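Local atomic coordinates of aminoglycoside N(3)-acetyltransferase (Streptomyces griseus, PDB entry 7LAP), a protein that probably transfers an acetyl group to the 3-amino group of aminoglycoside antibiotics, the reaction of the antibiotic N-acetyltransferase family that gives resistance to these drugs. Residues Ala131-Ser134 with Val139-Ala142; Leu75-Gly80 with Glu123-Arg128; Glu208-Val213 with Arg217-Phe222. All blocks are in the same frame, centred on the assembly; numbering follows the deposited sequence.

Contact 1: Ala131-Ser134 with Val139-Ala142; sequences AVRS and VSLA
R133 and A142 face each other as an antiparallel non-hydrogen-bonded pair, their CA atoms 4.1 Å apart, and the backbone bond beside them runs from S134 N to L141 O at 2.8 Å. That bond is nearly straight. Within the same S134-L141 pair the return bond comes from a side chain: S134 OG accepts the N-H of L141 at 3.0 Å. The torsion of S134 accounts for this, since chi1 of 83° holds OG between its own N and carbonyl carbon and aims it across the gap. The same OG is also hydrogen-bonded to H155 ND1, so the hydroxyl ties the hairpin to a neighbouring loop.

On the face shared by R133 and A142, the extended arginine chain passes over the second strand. Its CG rests 3.3 Å from L141 O, and further out NE gives a bent bond (146°) to S140 OG at 3.2 Å, the oxygen lying 21° out of the guanidinium plane. The remaining guanidinium nitrogens look elsewhere: NH1 bonds to the carbonyls of S112 and P109, and NH2 to G80 O. The end of the L141 side chain leads away from the 131-134 segment, to L76, T78 and M152.

This is the beta hairpin that forms one end of the mixed sheet. A hydroxyl and three backbone carbonyls fix the R133 guanidinium, and these acceptors probably offset the nearby like charge of R126, whose NH1 lies close to R133 NH1.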
ATOM      1  N   ALA B 131      13.954   8.237  -3.535  1.00 41.78           N
ATOM      2  CA  ALA B 131      13.737   8.212  -2.085  1.00 42.40           C
ATOM      3  C   ALA B 131      14.719   7.247  -1.438  1.00 43.09           C
ATOM      4  O   ALA B 131      15.166   6.283  -2.061  1.00 42.57           O
ATOM      5  CB  ALA B 131      12.297   7.785  -1.733  1.00 40.56           C
ATOM      6  N   VAL B 132      15.048   7.496  -0.171  1.00 41.80           N
ATOM      7  CA  VAL B 132      16.022   6.674   0.561  1.00 44.10           C
ATOM      8  C   VAL B 132      15.352   6.148   1.824  1.00 46.95           C
ATOM      9  O   VAL B 132      14.777   6.926   2.589  1.00 41.37           O
ATOM     10  CB  VAL B 132      17.274   7.485   0.929  1.00 47.39           C
ATOM     11  CG1 VAL B 132      18.273   6.625   1.747  1.00 45.91           C
ATOM     12  CG2 VAL B 132      17.945   8.065  -0.332  1.00 46.44           C
ATOM     13  N   ARG B 133      15.445   4.843   2.059  1.00 44.34           N
ATOM     14  CA  ARG B 133      14.804   4.239   3.221  1.00 44.19           C
ATOM     15  C   ARG B 133      15.878   3.745   4.182  1.00 47.62           C
ATOM     16  O   ARG B 133      16.844   3.119   3.743  1.00 49.65           O
ATOM     17  CB  ARG B 133      13.921   3.076   2.814  1.00 48.05           C
ATOM     18  CG  ARG B 133      13.034   2.713   3.984  1.00 56.06           C
ATOM     19  CD  ARG B 133      12.667   1.314   3.974  1.00 58.65           C
ATOM     20  NE  ARG B 133      11.502   0.990   4.789  1.00 49.10           N
ATOM     21  CZ  ARG B 133      10.618   0.098   4.378  1.00 46.32           C
ATOM     22  NH1 ARG B 133      10.795  -0.449   3.188  1.00 45.83           N
ATOM     23  NH2 ARG B 133       9.585  -0.232   5.139  1.00 42.38           N
ATOM     24  N   SER B 134      15.723   4.024   5.483  1.00 46.22           N
ATOM     25  CA  SER B 134      16.801   3.653   6.402  1.00 47.47           C
ATOM     26  C   SER B 134      16.778   2.143   6.656  1.00 47.01           C
ATOM     27  O   SER B 134      15.829   1.441   6.313  1.00 44.35           O
ATOM     28  CB  SER B 134      16.721   4.467   7.705  1.00 47.16           C
ATOM     29  OG  SER B 134      15.802   3.937   8.641  1.00 47.05           O
ATOM     30  N   VAL B 139      12.154   0.384  12.999  1.00 43.71           N
ATOM     31  CA  VAL B 139      11.731   1.781  13.021  1.00 43.31           C
ATOM     32  C   VAL B 139      12.375   2.565  11.885  1.00 44.57           C
ATOM     33  O   VAL B 139      12.762   3.727  12.067  1.00 43.16           O
ATOM     34  CB  VAL B 139      12.031   2.432  14.383  1.00 47.08           C
ATOM     35  CG1 VAL B 139      11.102   1.838  15.463  1.00 49.30           C
ATOM     36  CG2 VAL B 139      13.528   2.262  14.767  1.00 43.27           C
ATOM     37  N   SER B 140      12.444   1.951  10.703  1.00 41.94           N
ATOM     38  CA  SER B 140      13.018   2.616   9.544  1.00 44.67           C
ATOM     39  C   SER B 140      12.263   3.905   9.240  1.00 43.07           C
ATOM     40  O   SER B 140      11.072   4.033   9.502  1.00 45.52           O
ATOM     41  CB  SER B 140      12.998   1.715   8.311  1.00 43.11           C
ATOM     42  OG  SER B 140      11.664   1.344   7.972  1.00 45.88           O
ATOM     43  N   LEU B 141      12.980   4.877   8.705  1.00 38.30           N
ATOM     44  CA  LEU B 141      12.355   6.060   8.152  1.00 43.66           C
ATOM     45  C   LEU B 141      12.578   6.030   6.653  1.00 45.09           C
ATOM     46  O   LEU B 141      13.303   5.188   6.134  1.00 42.29           O
ATOM     47  CB  LEU B 141      12.958   7.338   8.747  1.00 48.31           C
ATOM     48  CG  LEU B 141      13.081   7.463  10.262  1.00 54.75           C
ATOM     49  CD1 LEU B 141      13.408   8.902  10.602  1.00 61.00           C
ATOM     50  CD2 LEU B 141      11.747   7.144  10.812  1.00 55.16           C
ATOM     51  N   ALA B 142      11.991   6.996   5.959  1.00 40.24           N
ATOM     52  CA  ALA B 142      12.382   7.210   4.583  1.00 39.57           C
ATOM     53  C   ALA B 142      12.456   8.702   4.337  1.00 43.43           C
ATOM     54  O   ALA B 142      11.802   9.484   5.027  1.00 37.97           O
ATOM     55  CB  ALA B 142      11.408   6.545   3.624  1.00 35.08           C
TER

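Contact 2: Leu75-Gly80 with Glu123-Arg128; sequences LLVTCG and EALRRR
L125 meets V77 and L75 with its isobutyl group, and this apolar packing is the main part of the contact. Its CG sits 4.1 Å from V77 CG1, while L125 CD1 and CB both approach the other methyl, V77 CG2. The second branch reaches along the strand, placing L125 CD2 4.1 Å from L75 CD1. Both pairs of side chains meet at a slant. With CG anti to the backbone N (chi1 -167°), L125 reaches from the helix to the strand, and its two methyls divide between the two strand residues. At the other end C79 SG lies 4.2 Å from R126 CB, so the sulfur touches the aliphatic root of the arginine.

The strand 74-78 lies within the mixed sheet, between 141-145 and 41-46, and the helix 120-126 packs on one of its faces: an alpha/beta layer contact in which L75 and V77 of the strand, and C79 just beyond its end, direct their CB atoms at the helix. L76 points the opposite way. No hydrogen bond crosses between the two segments.

Polar interactions run along the helix instead. R126 grips the E123 carboxylate side-on, NE to OE1 at 2.7 Å and NH2 to OE2 at 2.8 Å. OE1 lies almost exactly in the guanidinium plane, yet the arginine comes from above the carboxylate plane, 57° out of it at OE1. R127 lays its CG over the R126 guanidinium, and its NH1 makes a long salt bridge to E123 OE2 at 3.8 Å. R127 NH1 also bonds to E123 O of the second subunit, which brings this end of the helix into the dimer interface.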
ATOM      1  N   LEU B  75      12.072  15.875   2.506  1.00 37.61           N
ATOM      2  CA  LEU B  75      10.895  15.336   3.187  1.00 40.62           C
ATOM      3  C   LEU B  75      11.280  14.048   3.895  1.00 39.57           C
ATOM      4  O   LEU B  75      12.073  13.272   3.375  1.00 39.67           O
ATOM      5  CB  LEU B  75       9.748  15.021   2.205  1.00 35.29           C
ATOM      6  CG  LEU B  75       9.409  16.074   1.156  1.00 37.65           C
ATOM      7  CD1 LEU B  75       8.209  15.599   0.320  1.00 38.32           C
ATOM      8  CD2 LEU B  75       9.130  17.410   1.846  1.00 38.59           C
ATOM      9  N   LEU B  76      10.705  13.793   5.054  1.00 37.35           N
ATOM     10  CA  LEU B  76      10.931  12.600   5.842  1.00 35.46           C
ATOM     11  C   LEU B  76       9.648  11.982   6.370  1.00 39.94           C
ATOM     12  O   LEU B  76       8.750  12.692   6.721  1.00 38.72           O
ATOM     13  CB  LEU B  76      11.712  12.956   7.082  1.00 45.27           C
ATOM     14  CG  LEU B  76      13.184  12.727   7.250  1.00 58.94           C
ATOM     15  CD1 LEU B  76      13.825  13.979   6.717  1.00 69.54           C
ATOM     16  CD2 LEU B  76      13.551  12.557   8.697  1.00 52.28           C
ATOM     17  N   VAL B  77       9.584  10.667   6.464  1.00 36.70           N
ATOM     18  CA  VAL B  77       8.418   9.997   7.033  1.00 38.64           C
ATOM     19  C   VAL B  77       8.891   8.850   7.907  1.00 41.07           C
ATOM     20  O   VAL B  77      10.037   8.411   7.824  1.00 37.62           O
ATOM     21  CB  VAL B  77       7.452   9.430   5.968  1.00 33.87           C
ATOM     22  CG1 VAL B  77       6.819  10.581   5.103  1.00 34.75           C
ATOM     23  CG2 VAL B  77       8.185   8.441   5.109  1.00 30.69           C
ATOM     24  N   THR B  78       7.992   8.346   8.738  1.00 39.20           N
ATOM     25  CA  THR B  78       8.289   7.155   9.508  1.00 41.34           C
ATOM     26  C   THR B  78       7.615   5.991   8.795  1.00 39.47           C
ATOM     27  O   THR B  78       6.444   6.097   8.419  1.00 39.67           O
ATOM     28  CB  THR B  78       7.847   7.309  10.964  1.00 41.54           C
ATOM     29  OG1 THR B  78       8.043   6.074  11.644  1.00 52.92           O
ATOM     30  CG2 THR B  78       6.349   7.647  11.098  1.00 45.45           C
ATOM     31  N   CYS B  79       8.381   4.929   8.506  1.00 38.60           N
ATOM     32  CA  CYS B  79       7.887   3.736   7.789  1.00 37.22           C
ATOM     33  C   CYS B  79       7.677   2.521   8.690  1.00 39.83           C
ATOM     34  O   CYS B  79       6.567   1.954   8.763  1.00 41.33           O
ATOM     35  CB  CYS B  79       8.885   3.344   6.672  1.00 41.43           C
ATOM     36  SG  CYS B  79       8.907   4.477   5.319  1.00 45.64           S
ATOM     37  N   GLY B  80       8.725   2.052   9.362  1.00 37.71           N
ATOM     38  CA  GLY B  80       8.624   0.753  10.030  1.00 37.46           C
ATOM     39  C   GLY B  80       8.451  -0.370   9.015  1.00 36.63           C
ATOM     40  O   GLY B  80       8.662  -0.205   7.825  1.00 37.37           O
ATOM     41  N   GLU B 123       4.257   5.062   2.634  1.00 44.44           N
ATOM     42  CA  GLU B 123       4.490   4.042   1.626  1.00 47.51           C
ATOM     43  C   GLU B 123       4.615   4.664   0.234  1.00 47.61           C
ATOM     44  O   GLU B 123       5.375   4.161  -0.596  1.00 42.70           O
ATOM     45  CB  GLU B 123       3.372   2.996   1.691  1.00 49.12           C
ATOM     46  CG  GLU B 123       3.467   1.921   0.667  1.00 55.86           C
ATOM     47  CD  GLU B 123       4.428   0.768   1.058  1.00 60.37           C
ATOM     48  OE1 GLU B 123       5.234   0.924   2.017  1.00 56.80           O
ATOM     49  OE2 GLU B 123       4.394  -0.272   0.352  1.00 59.89           O
ATOM     50  N   ALA B 124       3.919   5.770  -0.030  1.00 39.15           N
ATOM     51  CA  ALA B 124       4.118   6.472  -1.304  1.00 40.21           C
ATOM     52  C   ALA B 124       5.476   7.178  -1.347  1.00 39.43           C
ATOM     53  O   ALA B 124       6.174   7.139  -2.371  1.00 40.75           O
ATOM     54  CB  ALA B 124       2.976   7.484  -1.560  1.00 38.72           C
ATOM     55  N   LEU B 125       5.868   7.834  -0.252  1.00 38.26           N
ATOM     56  CA  LEU B 125       7.150   8.548  -0.231  1.00 41.49           C
ATOM     57  C   LEU B 125       8.324   7.591  -0.462  1.00 41.60           C
ATOM     58  O   LEU B 125       9.207   7.853  -1.300  1.00 39.06           O
ATOM     59  CB  LEU B 125       7.303   9.292   1.106  1.00 39.22           C
ATOM     60  CG  LEU B 125       8.367  10.372   1.357  1.00 40.54           C
ATOM     61  CD1 LEU B 125       9.756   9.783   1.481  1.00 42.61           C
ATOM     62  CD2 LEU B 125       8.321  11.499   0.306  1.00 40.72           C
ATOM     63  N   ARG B 126       8.358   6.471   0.266  1.00 40.23           N
ATOM     64  CA  ARG B 126       9.514   5.586   0.130  1.00 43.87           C
ATOM     65  C   ARG B 126       9.602   4.991  -1.274  1.00 44.38           C
ATOM     66  O   ARG B 126      10.698   4.656  -1.721  1.00 44.32           O
ATOM     67  CB  ARG B 126       9.478   4.470   1.185  1.00 44.92           C
ATOM     68  CG  ARG B 126       8.662   3.291   0.761  1.00 43.35           C
ATOM     69  CD  ARG B 126       8.749   2.104   1.698  1.00 48.48           C
ATOM     70  NE  ARG B 126       7.808   1.076   1.256  1.00 46.58           N
ATOM     71  CZ  ARG B 126       8.104   0.074   0.429  1.00 45.64           C
ATOM     72  NH1 ARG B 126       9.345  -0.085  -0.031  1.00 43.61           N
ATOM     73  NH2 ARG B 126       7.146  -0.787   0.070  1.00 47.47           N
ATOM     74  N   ARG B 127       8.487   4.909  -2.011  1.00 35.80           N
ATOM     75  CA  ARG B 127       8.553   4.358  -3.358  1.00 40.09           C
ATOM     76  C   ARG B 127       8.862   5.424  -4.415  1.00 42.65           C
ATOM     77  O   ARG B 127       9.001   5.086  -5.593  1.00 46.70           O
ATOM     78  CB  ARG B 127       7.237   3.611  -3.668  1.00 42.95           C
ATOM     79  CG  ARG B 127       6.944   2.395  -2.691  1.00 46.29           C
ATOM     80  CD  ARG B 127       5.512   1.792  -2.810  1.00 49.02           C
ATOM     81  NE  ARG B 127       5.310   1.226  -4.146  1.00 56.01           N
ATOM     82  CZ  ARG B 127       4.926  -0.026  -4.413  1.00 56.46           C
ATOM     83  NH1 ARG B 127       4.682  -0.881  -3.425  1.00 58.66           N
ATOM     84  NH2 ARG B 127       4.782  -0.415  -5.682  1.00 52.25           N
ATOM     85  N   ARG B 128       8.967   6.702  -4.033  1.00 40.47           N
ATOM     86  CA  ARG B 128       9.310   7.735  -5.002  1.00 42.14           C
ATOM     87  C   ARG B 128      10.684   7.456  -5.614  1.00 45.13           C
ATOM     88  O   ARG B 128      11.611   7.045  -4.897  1.00 44.83           O
ATOM     89  CB  ARG B 128       9.314   9.126  -4.355  1.00 38.03           C
ATOM     90  CG  ARG B 128       7.892   9.691  -4.058  1.00 43.07           C
ATOM     91  CD  ARG B 128       7.182  10.187  -5.318  1.00 42.70           C
ATOM     92  NE  ARG B 128       7.808  11.396  -5.837  1.00 42.75           N
ATOM     93  CZ  ARG B 128       7.131  12.487  -6.206  1.00 46.19           C
ATOM     94  NH1 ARG B 128       5.801  12.516  -6.123  1.00 43.36           N
ATOM     95  NH2 ARG B 128       7.781  13.548  -6.668  1.00 43.78           N
TER

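Contact 3: Glu208-Val213 with Arg217-Phe222; sequences EQPIEV and RVWRTF
The strands 204-213 and 216-225 form a two-stranded antiparallel hairpin, in which P210 and W219 are the central pair of 208-212 with 217-221. The proline ring lies over one face of the indole: P210 CD is 3.8 Å from the centroid of the six-membered ring of W219, 21° off its normal, a CH-pi contact. With chi1 of -74° the indole leans beside its own backbone N, back across the neighbouring strand, and the two side chains run side by side. The indole NE1 bonds to R101 O, which helps fix the ring's rotation.

Two hydrogen-bonded pairs hold the backbones together. I211 N reaches V218 O at 2.9 Å and V218 N returns to I211 O at 2.8 Å, while Q209 and R220 make longer bonds, Q209 N to R220 O at 3.1 Å.

The face opposite P210 and W219 carries Q209, I211, V218 and R220; the edge of the F222 ring meets Q209 and I211, with F222 CZ 4.1 Å from I211 CG2. Close to the turn V213 CG2 and V218 CG2 press together at 3.5 Å, tighter than usual. R220 extends away to a salt bridge with D158, and on the proline face E208 pairs with R101.

Alternating faces and strand directions 136° apart are those of a twisted antiparallel beta hairpin, here separate from the main sheet.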
ATOM      1  N   GLU B 208      14.204  -9.677  18.480  1.00 65.88           N
ATOM      2  CA  GLU B 208      15.052 -10.107  17.386  1.00 67.69           C
ATOM      3  C   GLU B 208      14.303  -9.915  16.085  1.00 65.18           C
ATOM      4  O   GLU B 208      13.080  -9.972  16.052  1.00 62.77           O
ATOM      5  CB  GLU B 208      15.467 -11.552  17.542  1.00 72.03           C
ATOM      6  CG  GLU B 208      16.000 -11.827  18.915  1.00 78.20           C
ATOM      7  CD  GLU B 208      16.110 -13.295  19.186  1.00 85.67           C
ATOM      8  OE1 GLU B 208      16.820 -13.975  18.419  1.00 86.75           O
ATOM      9  OE2 GLU B 208      15.476 -13.768  20.151  1.00 90.46           O
ATOM     10  N   GLN B 209      15.042  -9.654  15.017  1.00 65.19           N
ATOM     11  CA  GLN B 209      14.403  -9.485  13.724  1.00 60.71           C
ATOM     12  C   GLN B 209      15.418  -9.866  12.667  1.00 61.92           C
ATOM     13  O   GLN B 209      16.624  -9.669  12.868  1.00 58.02           O
ATOM     14  CB  GLN B 209      13.896  -8.050  13.524  1.00 56.48           C
ATOM     15  CG  GLN B 209      12.419  -7.875  13.961  1.00 59.69           C
ATOM     16  CD  GLN B 209      11.972  -6.445  13.928  1.00 63.46           C
ATOM     17  OE1 GLN B 209      12.618  -5.605  13.312  1.00 69.40           O
ATOM     18  NE2 GLN B 209      10.855  -6.153  14.572  1.00 63.25           N
ATOM     19  N   PRO B 210      14.974 -10.462  11.564  1.00 61.71           N
ATOM     20  CA  PRO B 210      15.908 -10.875  10.517  1.00 60.20           C
ATOM     21  C   PRO B 210      16.266  -9.693   9.628  1.00 64.32           C
ATOM     22  O   PRO B 210      15.390  -8.971   9.135  1.00 55.22           O
ATOM     23  CB  PRO B 210      15.126 -11.944   9.748  1.00 62.56           C
ATOM     24  CG  PRO B 210      13.696 -11.563   9.952  1.00 60.90           C
ATOM     25  CD  PRO B 210      13.591 -10.915  11.304  1.00 61.05           C
ATOM     26  N   ILE B 211      17.571  -9.501   9.430  1.00 59.74           N
ATOM     27  CA  ILE B 211      18.095  -8.535   8.480  1.00 61.40           C
ATOM     28  C   ILE B 211      19.018  -9.254   7.490  1.00 65.99           C
ATOM     29  O   ILE B 211      19.324 -10.440   7.616  1.00 61.92           O
ATOM     30  CB  ILE B 211      18.824  -7.362   9.172  1.00 60.74           C
ATOM     31  CG1 ILE B 211      19.977  -7.869  10.032  1.00 59.77           C
ATOM     32  CG2 ILE B 211      17.851  -6.576  10.042  1.00 54.37           C
ATOM     33  CD1 ILE B 211      21.157  -6.899  10.151  1.00 61.40           C
ATOM     34  N   GLU B 212      19.417  -8.506   6.476  1.00 65.67           N
ATOM     35  CA  GLU B 212      20.255  -8.983   5.392  1.00 75.24           C
ATOM     36  C   GLU B 212      21.552  -8.179   5.429  1.00 80.34           C
ATOM     37  O   GLU B 212      21.537  -6.961   5.199  1.00 79.56           O
ATOM     38  CB  GLU B 212      19.518  -8.827   4.066  1.00 79.77           C
ATOM     39  CG  GLU B 212      20.397  -8.925   2.854  1.00 89.71           C
ATOM     40  CD  GLU B 212      19.649  -9.472   1.664  1.00 96.70           C
ATOM     41  OE1 GLU B 212      18.708 -10.277   1.872  1.00 97.90           O
ATOM     42  OE2 GLU B 212      20.005  -9.104   0.523  1.00 99.84           O
ATOM     43  N   VAL B 213      22.662  -8.841   5.753  1.00 83.46           N
ATOM     44  CA  VAL B 213      23.979  -8.205   5.773  1.00 86.33           C
ATOM     45  C   VAL B 213      24.961  -9.091   5.026  1.00 88.23           C
ATOM     46  O   VAL B 213      25.010 -10.305   5.258  1.00 84.63           O
ATOM     47  CB  VAL B 213      24.491  -7.928   7.203  1.00 87.14           C
ATOM     48  CG1 VAL B 213      23.766  -6.712   7.812  1.00 87.50           C
ATOM     49  CG2 VAL B 213      24.333  -9.150   8.074  1.00 87.71           C
ATOM     50  N   ARG B 217      20.921 -13.599   4.999  1.00 74.90           N
ATOM     51  CA  ARG B 217      19.947 -13.310   6.041  1.00 73.35           C
ATOM     52  C   ARG B 217      20.474 -13.801   7.378  1.00 73.76           C
ATOM     53  O   ARG B 217      20.859 -14.959   7.516  1.00 76.34           O
ATOM     54  CB  ARG B 217      18.604 -13.963   5.712  1.00 74.66           C
ATOM     55  CG  ARG B 217      17.693 -14.312   6.875  1.00 71.69           C
ATOM     56  CD  ARG B 217      16.630 -15.258   6.316  1.00 79.79           C
ATOM     57  NE  ARG B 217      15.469 -15.459   7.178  1.00 80.09           N
ATOM     58  CZ  ARG B 217      15.437 -16.314   8.193  1.00 81.23           C
ATOM     59  NH1 ARG B 217      16.521 -17.027   8.485  1.00 85.67           N
ATOM     60  NH2 ARG B 217      14.335 -16.445   8.928  1.00 75.76           N
ATOM     61  N   VAL B 218      20.484 -12.914   8.362  1.00 71.15           N
ATOM     62  CA  VAL B 218      20.908 -13.242   9.711  1.00 72.52           C
ATOM     63  C   VAL B 218      19.926 -12.598  10.671  1.00 69.45           C
ATOM     64  O   VAL B 218      19.388 -11.517  10.406  1.00 64.82           O
ATOM     65  CB  VAL B 218      22.348 -12.752  10.004  1.00 73.07           C
ATOM     66  CG1 VAL B 218      23.336 -13.309   8.989  1.00 74.57           C
ATOM     67  CG2 VAL B 218      22.381 -11.251   9.993  1.00 73.96           C
ATOM     68  N   TRP B 219      19.689 -13.276  11.789  1.00 73.63           N
ATOM     69  CA  TRP B 219      18.937 -12.682  12.883  1.00 71.21           C
ATOM     70  C   TRP B 219      19.850 -11.766  13.686  1.00 76.37           C
ATOM     71  O   TRP B 219      21.069 -11.960  13.736  1.00 79.62           O
ATOM     72  CB  TRP B 219      18.338 -13.770  13.780  1.00 73.18           C
ATOM     73  CG  TRP B 219      17.175 -14.429  13.120  1.00 74.30           C
ATOM     74  CD1 TRP B 219      17.226 -15.398  12.164  1.00 74.06           C
ATOM     75  CD2 TRP B 219      15.784 -14.098  13.286  1.00 69.17           C
ATOM     76  NE1 TRP B 219      15.957 -15.711  11.747  1.00 73.54           N
ATOM     77  CE2 TRP B 219      15.053 -14.930  12.422  1.00 70.87           C
ATOM     78  CE3 TRP B 219      15.091 -13.197  14.098  1.00 67.61           C
ATOM     79  CZ2 TRP B 219      13.648 -14.892  12.345  1.00 71.04           C
ATOM     80  CZ3 TRP B 219      13.704 -13.150  14.018  1.00 66.74           C
ATOM     81  CH2 TRP B 219      12.996 -13.994  13.148  1.00 68.04           C
ATOM     82  N   ARG B 220      19.255 -10.733  14.283  1.00 72.38           N
ATOM     83  CA  ARG B 220      19.978  -9.813  15.145  1.00 67.60           C
ATOM     84  C   ARG B 220      19.090  -9.472  16.330  1.00 62.01           C
ATOM     85  O   ARG B 220      17.869  -9.386  16.192  1.00 60.89           O
ATOM     86  CB  ARG B 220      20.390  -8.519  14.403  1.00 68.73           C
ATOM     87  CG  ARG B 220      21.410  -7.696  15.156  1.00 71.31           C
ATOM     88  CD  ARG B 220      21.972  -6.516  14.373  1.00 70.85           C
ATOM     89  NE  ARG B 220      23.009  -5.817  15.145  1.00 73.49           N
ATOM     90  CZ  ARG B 220      22.817  -5.172  16.303  1.00 74.56           C
ATOM     91  NH1 ARG B 220      21.601  -5.062  16.849  1.00 71.01           N
ATOM     92  NH2 ARG B 220      23.854  -4.594  16.914  1.00 71.46           N
ATOM     93  N   THR B 221      19.704  -9.288  17.489  1.00 61.66           N
ATOM     94  CA  THR B 221      19.007  -8.822  18.682  1.00 67.80           C
ATOM     95  C   THR B 221      19.140  -7.308  18.768  1.00 64.27           C
ATOM     96  O   THR B 221      20.222  -6.759  18.534  1.00 64.14           O
ATOM     97  CB  THR B 221      19.588  -9.482  19.939  1.00 72.27           C
ATOM     98  OG1 THR B 221      19.282 -10.879  19.924  1.00 77.92           O
ATOM     99  CG2 THR B 221      19.013  -8.864  21.192  1.00 70.13           C
ATOM    100  N   PHE B 222      18.040  -6.639  19.091  1.00 63.71           N
ATOM    101  CA  PHE B 222      17.960  -5.189  19.118  1.00 62.49           C
ATOM    102  C   PHE B 222      17.513  -4.720  20.488  1.00 63.66           C
ATOM    103  O   PHE B 222      16.665  -5.354  21.128  1.00 61.32           O
ATOM    104  CB  PHE B 222      16.963  -4.657  18.074  1.00 57.59           C
ATOM    105  CG  PHE B 222      17.346  -4.980  16.674  1.00 60.61           C
ATOM    106  CD1 PHE B 222      16.957  -6.186  16.100  1.00 58.34           C
ATOM    107  CD2 PHE B 222      18.147  -4.105  15.942  1.00 60.75           C
ATOM    108  CE1 PHE B 222      17.324  -6.503  14.800  1.00 59.01           C
ATOM    109  CE2 PHE B 222      18.517  -4.410  14.635  1.00 61.49           C
ATOM    110  CZ  PHE B 222      18.107  -5.618  14.058  1.00 58.96           C
TER

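Contacts 1 and 2 share one piece of structure. Their centres are 7 Å apart, strands 141-145 and 74-78 are neighbours in the mixed sheet, and A142 O lies 2.9 Å from V77 N, a probable backbone hydrogen bond. R133 NH2 of contact 1 also reaches G80 O of contact 2 at 2.8 Å, a second probable hydrogen bond joining the two. Helix 120-126 is followed in the chain, after a short connection, by strand 132-133, so the chain packs on the sheet and then adds its edge strand. Contact 3 is a separate hairpin, about 17 Å from contact 1 and 22 Å from contact 2 between centres; its nearest atoms stay about 6 Å from those of contact 1.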